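Local coordinates for putative Nitroreductase (Desulfovibrio desulfuricans subsp. desulfuricans str. G20, PDB 3E39), which binds flavin mononucleotide and, as a member of the nitroreductase family, probably acts as a flavin-dependent oxidoreductase, at residues 41-50 and 92-103. Numbering follows the deposited sequence.
Sequences APSGLNNQPC and YNEVKDHQAAGA. With FMN (flavin mononucleotide), chain G; ACT (acetate ion), chain C.
D97 turns one carboxylate oxygen to its own chain and the other to the loop: OD2 is gripped by Y92 N (2.7 Å, nearly along the C-O axis) and by N93 N from above the carboxylate plane, while OD1 meets P49 CG at 3.6 Å. This ties the flavin-binding loop before strand 50-56 to the first turns of helix 94-114 in the nitroreductase fold. An aspartate suits this place because OD2 holds the amides just before the helix, where N93 OD1 accepts from K96 N as the N-cap bond, and OD1 serves the loop through a water bonded to G44 N and, weakly, K96 O. A second water donates to both P42 O and A100 O; the small A100 lets the loop lie close, its CB 3.7 Å from P42 O. G44, with no side chain, fits against Y92, whose OH is 3.5 Å from G44 CA. L45 CG, anti to the carbonyl carbon (chi1 -48°), helps bring CD1 off-centre over one face of the Y92 ring, a CH-pi contact; N93 CB covers the opposite face. The flavin lies between subunits, hydrogen-bonded to R15, R16, R19 and R162 of the second subunit; its C7M is 3.7 Å from both Y92 OH and K96 CB. Y92 OH donates to O of an acetate, probably from the crystallisation liquor, at 2.8 Å; the same O accepts from K96 NZ.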
loop_
_atom_site.group_PDB
_atom_site.type_symbol
_atom_site.label_atom_id
_atom_site.label_comp_id
_atom_site.label_asym_id
_atom_site.label_seq_id
_atom_site.Cartn_x
_atom_site.Cartn_y
_atom_site.Cartn_z
ATOM N N ALA A 41 -5.410 -6.730 -2.382
ATOM C CA ALA A 41 -4.222 -6.338 -1.630
ATOM C C ALA A 41 -3.972 -7.431 -0.583
ATOM O O ALA A 41 -4.911 -8.106 -0.128
ATOM C CB ALA A 41 -4.437 -4.985 -0.936
ATOM N N PRO A 42 -2.714 -7.628 -0.189
ATOM C CA PRO A 42 -2.402 -8.631 0.840
ATOM C C PRO A 42 -2.788 -8.175 2.262
ATOM O O PRO A 42 -3.002 -6.994 2.522
ATOM C CB PRO A 42 -0.883 -8.763 0.721
ATOM C CG PRO A 42 -0.447 -7.383 0.276
ATOM C CD PRO A 42 -1.503 -6.954 -0.692
ATOM N N SER A 43 -2.903 -9.136 3.171
ATOM C CA SER A 43 -3.150 -8.865 4.566
ATOM C C SER A 43 -2.462 -9.950 5.370
ATOM O O SER A 43 -2.287 -11.092 4.907
ATOM C CB SER A 43 -4.654 -8.827 4.874
ATOM O OG SER A 43 -5.279 -10.088 4.710
ATOM N N GLY A 44 -2.062 -9.612 6.585
ATOM C CA GLY A 44 -1.490 -10.615 7.480
ATOM C C GLY A 44 -2.498 -11.754 7.699
ATOM O O GLY A 44 -3.713 -11.538 7.832
ATOM N N LEU A 45 -1.991 -12.964 7.617
ATOM C CA LEU A 45 -2.729 -14.183 7.837
ATOM C C LEU A 45 -3.827 -14.376 6.797
ATOM O O LEU A 45 -4.634 -15.295 6.913
ATOM C CB LEU A 45 -3.328 -14.177 9.253
ATOM C CG LEU A 45 -2.427 -13.793 10.429
ATOM C CD1 LEU A 45 -3.265 -13.666 11.702
ATOM C CD2 LEU A 45 -1.342 -14.793 10.584
ATOM N N ASN A 46 -3.832 -13.548 5.753
ATOM C CA ASN A 46 -4.931 -13.505 4.807
ATOM C C ASN A 46 -6.258 -13.322 5.569
ATOM O O ASN A 46 -7.313 -13.880 5.183
ATOM C CB ASN A 46 -4.992 -14.756 3.892
ATOM C CG ASN A 46 -5.893 -14.558 2.671
ATOM O OD1 ASN A 46 -6.059 -13.446 2.173
ATOM N ND2 ASN A 46 -6.439 -15.662 2.142
ATOM N N ASN A 47 -6.216 -12.540 6.641
ATOM C CA ASN A 47 -7.400 -12.232 7.431
ATOM C C ASN A 47 -8.411 -11.323 6.711
ATOM O O ASN A 47 -9.586 -11.309 7.075
ATOM C CB ASN A 47 -7.041 -11.546 8.724
ATOM C CG ASN A 47 -6.456 -12.470 9.762
ATOM O OD1 ASN A 47 -5.728 -12.010 10.656
ATOM N ND2 ASN A 47 -6.760 -13.758 9.671
ATOM N N GLN A 48 -7.939 -10.510 5.773
ATOM C CA GLN A 48 -8.808 -9.658 4.956
ATOM C C GLN A 48 -9.670 -8.760 5.847
ATOM O O GLN A 48 -10.894 -8.867 5.838
ATOM C CB GLN A 48 -9.681 -10.514 4.036
ATOM C CG GLN A 48 -8.859 -11.368 3.075
ATOM C CD GLN A 48 -9.699 -12.441 2.443
ATOM O OE1 GLN A 48 -10.754 -12.149 1.869
ATOM N NE2 GLN A 48 -9.256 -13.678 2.539
ATOM N N PRO A 49 -9.018 -7.869 6.609
ATOM C CA PRO A 49 -9.722 -6.995 7.549
ATOM C C PRO A 49 -10.421 -5.769 6.954
ATOM O O PRO A 49 -11.169 -5.096 7.679
ATOM C CB PRO A 49 -8.609 -6.540 8.470
ATOM C CG PRO A 49 -7.414 -6.414 7.563
ATOM C CD PRO A 49 -7.559 -7.618 6.631
ATOM N N CYS A 50 -10.151 -5.458 5.683
ATOM C CA CYS A 50 -10.705 -4.252 5.085
ATOM C C CYS A 50 -12.172 -4.388 4.696
ATOM O O CYS A 50 -12.623 -5.429 4.180
ATOM C CB CYS A 50 -9.884 -3.766 3.886
ATOM S SG CYS A 50 -8.201 -3.307 4.311
ATOM N N TYR A 92 -5.587 -8.374 13.650
ATOM C CA TYR A 92 -4.648 -9.169 14.479
ATOM C C TYR A 92 -3.487 -8.356 15.033
ATOM O O TYR A 92 -2.786 -8.777 15.973
ATOM C CB TYR A 92 -4.094 -10.365 13.703
ATOM C CG TYR A 92 -2.919 -10.055 12.770
ATOM C CD1 TYR A 92 -3.097 -9.293 11.617
ATOM C CD2 TYR A 92 -1.639 -10.549 13.023
ATOM C CE1 TYR A 92 -2.028 -9.006 10.750
ATOM C CE2 TYR A 92 -0.569 -10.287 12.142
ATOM C CZ TYR A 92 -0.782 -9.528 11.002
ATOM O OH TYR A 92 0.259 -9.243 10.130
ATOM N N ASN A 93 -3.276 -7.185 14.430
ATOM C CA ASN A 93 -2.190 -6.321 14.799
ATOM C C ASN A 93 -2.474 -4.961 14.225
ATOM O O ASN A 93 -2.572 -4.823 13.021
ATOM C CB ASN A 93 -0.877 -6.881 14.251
ATOM C CG ASN A 93 0.343 -6.054 14.666
ATOM O OD1 ASN A 93 0.606 -4.989 14.124
ATOM N ND2 ASN A 93 1.111 -6.569 15.642
ATOM N N GLU A 94 -2.602 -3.957 15.075
ATOM C CA GLU A 94 -3.079 -2.660 14.545
ATOM C C GLU A 94 -2.108 -2.052 13.527
ATOM O O GLU A 94 -2.535 -1.639 12.443
ATOM C CB GLU A 94 -3.490 -1.693 15.672
ATOM C CG GLU A 94 -4.499 -2.343 16.644
ATOM C CD GLU A 94 -5.346 -1.358 17.443
ATOM O OE1 GLU A 94 -5.176 -0.135 17.295
ATOM O OE2 GLU A 94 -6.196 -1.826 18.232
ATOM N N VAL A 95 -0.814 -2.032 13.826
ATOM C CA VAL A 95 0.144 -1.496 12.841
ATOM C C VAL A 95 0.034 -2.243 11.498
ATOM O O VAL A 95 -0.123 -1.598 10.456
ATOM C CB VAL A 95 1.598 -1.557 13.338
ATOM C CG1 VAL A 95 2.570 -1.354 12.167
ATOM C CG2 VAL A 95 1.810 -0.512 14.474
ATOM N N LYS A 96 0.137 -3.571 11.535
ATOM C CA LYS A 96 0.112 -4.390 10.310
ATOM C C LYS A 96 -1.203 -4.299 9.523
ATOM O O LYS A 96 -1.210 -4.388 8.301
ATOM C CB LYS A 96 0.498 -5.837 10.620
ATOM C CG LYS A 96 1.951 -5.944 11.104
ATOM C CD LYS A 96 2.321 -7.375 11.402
ATOM C CE LYS A 96 3.129 -7.481 12.623
ATOM N NZ LYS A 96 3.552 -8.862 12.889
ATOM N N ASP A 97 -2.311 -4.131 10.230
ATOM C CA ASP A 97 -3.625 -4.012 9.580
ATOM C C ASP A 97 -3.795 -2.599 8.994
ATOM O O ASP A 97 -4.401 -2.433 7.921
ATOM C CB ASP A 97 -4.743 -4.423 10.547
ATOM C CG ASP A 97 -4.815 -5.923 10.757
ATOM O OD1 ASP A 97 -4.579 -6.702 9.810
ATOM O OD2 ASP A 97 -5.119 -6.331 11.896
ATOM N N HIS A 98 -3.220 -1.590 9.664
ATOM C CA HIS A 98 -3.173 -0.246 9.046
ATOM C C HIS A 98 -2.330 -0.326 7.753
ATOM O O HIS A 98 -2.705 0.268 6.719
ATOM C CB HIS A 98 -2.633 0.829 9.984
ATOM C CG HIS A 98 -3.561 1.169 11.105
ATOM N ND1 HIS A 98 -4.871 1.561 10.895
ATOM C CD2 HIS A 98 -3.363 1.194 12.443
ATOM C CE1 HIS A 98 -5.449 1.774 12.070
ATOM N NE2 HIS A 98 -4.559 1.555 13.022
ATOM N N GLN A 99 -1.206 -1.052 7.797
ATOM C CA GLN A 99 -0.362 -1.211 6.614
ATOM C C GLN A 99 -1.155 -1.903 5.505
ATOM O O GLN A 99 -1.125 -1.494 4.332
ATOM C CB GLN A 99 0.895 -2.041 6.923
ATOM C CG GLN A 99 1.892 -1.374 7.840
ATOM C CD GLN A 99 2.988 -2.339 8.280
ATOM O OE1 GLN A 99 2.819 -3.547 8.189
ATOM N NE2 GLN A 99 4.100 -1.797 8.819
ATOM N N ALA A 100 -1.936 -2.906 5.876
ATOM C CA ALA A 100 -2.759 -3.616 4.889
ATOM C C ALA A 100 -3.801 -2.680 4.270
ATOM O O ALA A 100 -4.055 -2.766 3.069
ATOM C CB ALA A 100 -3.439 -4.785 5.499
ATOM N N ALA A 101 -4.379 -1.783 5.088
ATOM C CA ALA A 101 -5.362 -0.809 4.603
ATOM C C ALA A 101 -4.666 0.107 3.604
ATOM O O ALA A 101 -5.230 0.426 2.565
ATOM C CB ALA A 101 -5.987 -0.013 5.741
ATOM N N GLY A 102 -3.419 0.484 3.910
ATOM C CA GLY A 102 -2.595 1.302 3.003
ATOM C C GLY A 102 -2.355 0.592 1.669
ATOM O O GLY A 102 -2.446 1.209 0.571
ATOM N N ALA A 103 -2.095 -0.713 1.748
ATOM C CA ALA A 103 -1.847 -1.510 0.526
ATOM C C ALA A 103 -3.128 -1.611 -0.301
ATOM O O ALA A 103 -3.089 -1.542 -1.546
ATOM C CB ALA A 103 -1.297 -2.873 0.873
HETATM N N1 FMN G . 3.721 -14.122 4.785
HETATM C C2 FMN G . 4.651 -14.912 5.419
HETATM O O2 FMN G . 4.956 -15.957 4.898
HETATM N N3 FMN G . 5.262 -14.532 6.594
HETATM C C4 FMN G . 4.977 -13.338 7.198
HETATM O O4 FMN G . 5.750 -12.904 8.054
HETATM C C4A FMN G . 4.037 -12.525 6.595
HETATM N N5 FMN G . 3.722 -11.326 7.164
HETATM C C5A FMN G . 2.812 -10.500 6.539
HETATM C C6 FMN G . 2.502 -9.305 7.156
HETATM C C7 FMN G . 1.597 -8.432 6.553
HETATM C C7M FMN G . 1.204 -7.148 7.235
HETATM C C8 FMN G . 0.982 -8.755 5.347
HETATM C C8M FMN G . 0.184 -7.718 4.572
HETATM C C9 FMN G . 1.272 -9.967 4.753
HETATM C C9A FMN G . 2.183 -10.865 5.346
HETATM N N10 FMN G . 2.520 -12.098 4.756
HETATM C C10 FMN G . 3.424 -12.906 5.375
HETATM C "C1'" FMN G . 1.942 -12.546 3.444
HETATM C "C2'" FMN G . 0.477 -12.960 3.624
HETATM O "O2'" FMN G . 0.406 -14.206 4.283
HETATM C "C3'" FMN G . -0.224 -12.953 2.272
HETATM O "O3'" FMN G . -0.282 -11.675 1.723
HETATM C "C4'" FMN G . -1.648 -13.525 2.346
HETATM O "O4'" FMN G . -1.597 -14.885 2.757
HETATM C "C5'" FMN G . -2.332 -13.487 0.992
HETATM O "O5'" FMN G . -1.551 -14.152 0.005
HETATM P P FMN G . -1.111 -13.389 -1.319
HETATM O O1P FMN G . -0.575 -14.419 -2.284
HETATM O O2P FMN G . -0.075 -12.362 -0.898
HETATM O O3P FMN G . -2.296 -12.695 -1.926
HETATM C C ACT C . 2.605 -11.846 11.139
HETATM O O ACT C . 2.608 -10.676 10.722
HETATM O OXT ACT C . 2.996 -12.013 12.305
HETATM C CH3 ACT C . 2.160 -12.988 10.269
HETATM O O HOH W 1 -5.249 -5.307 2.459
HETATM O O HOH W 2 -2.488 -7.109 7.933
#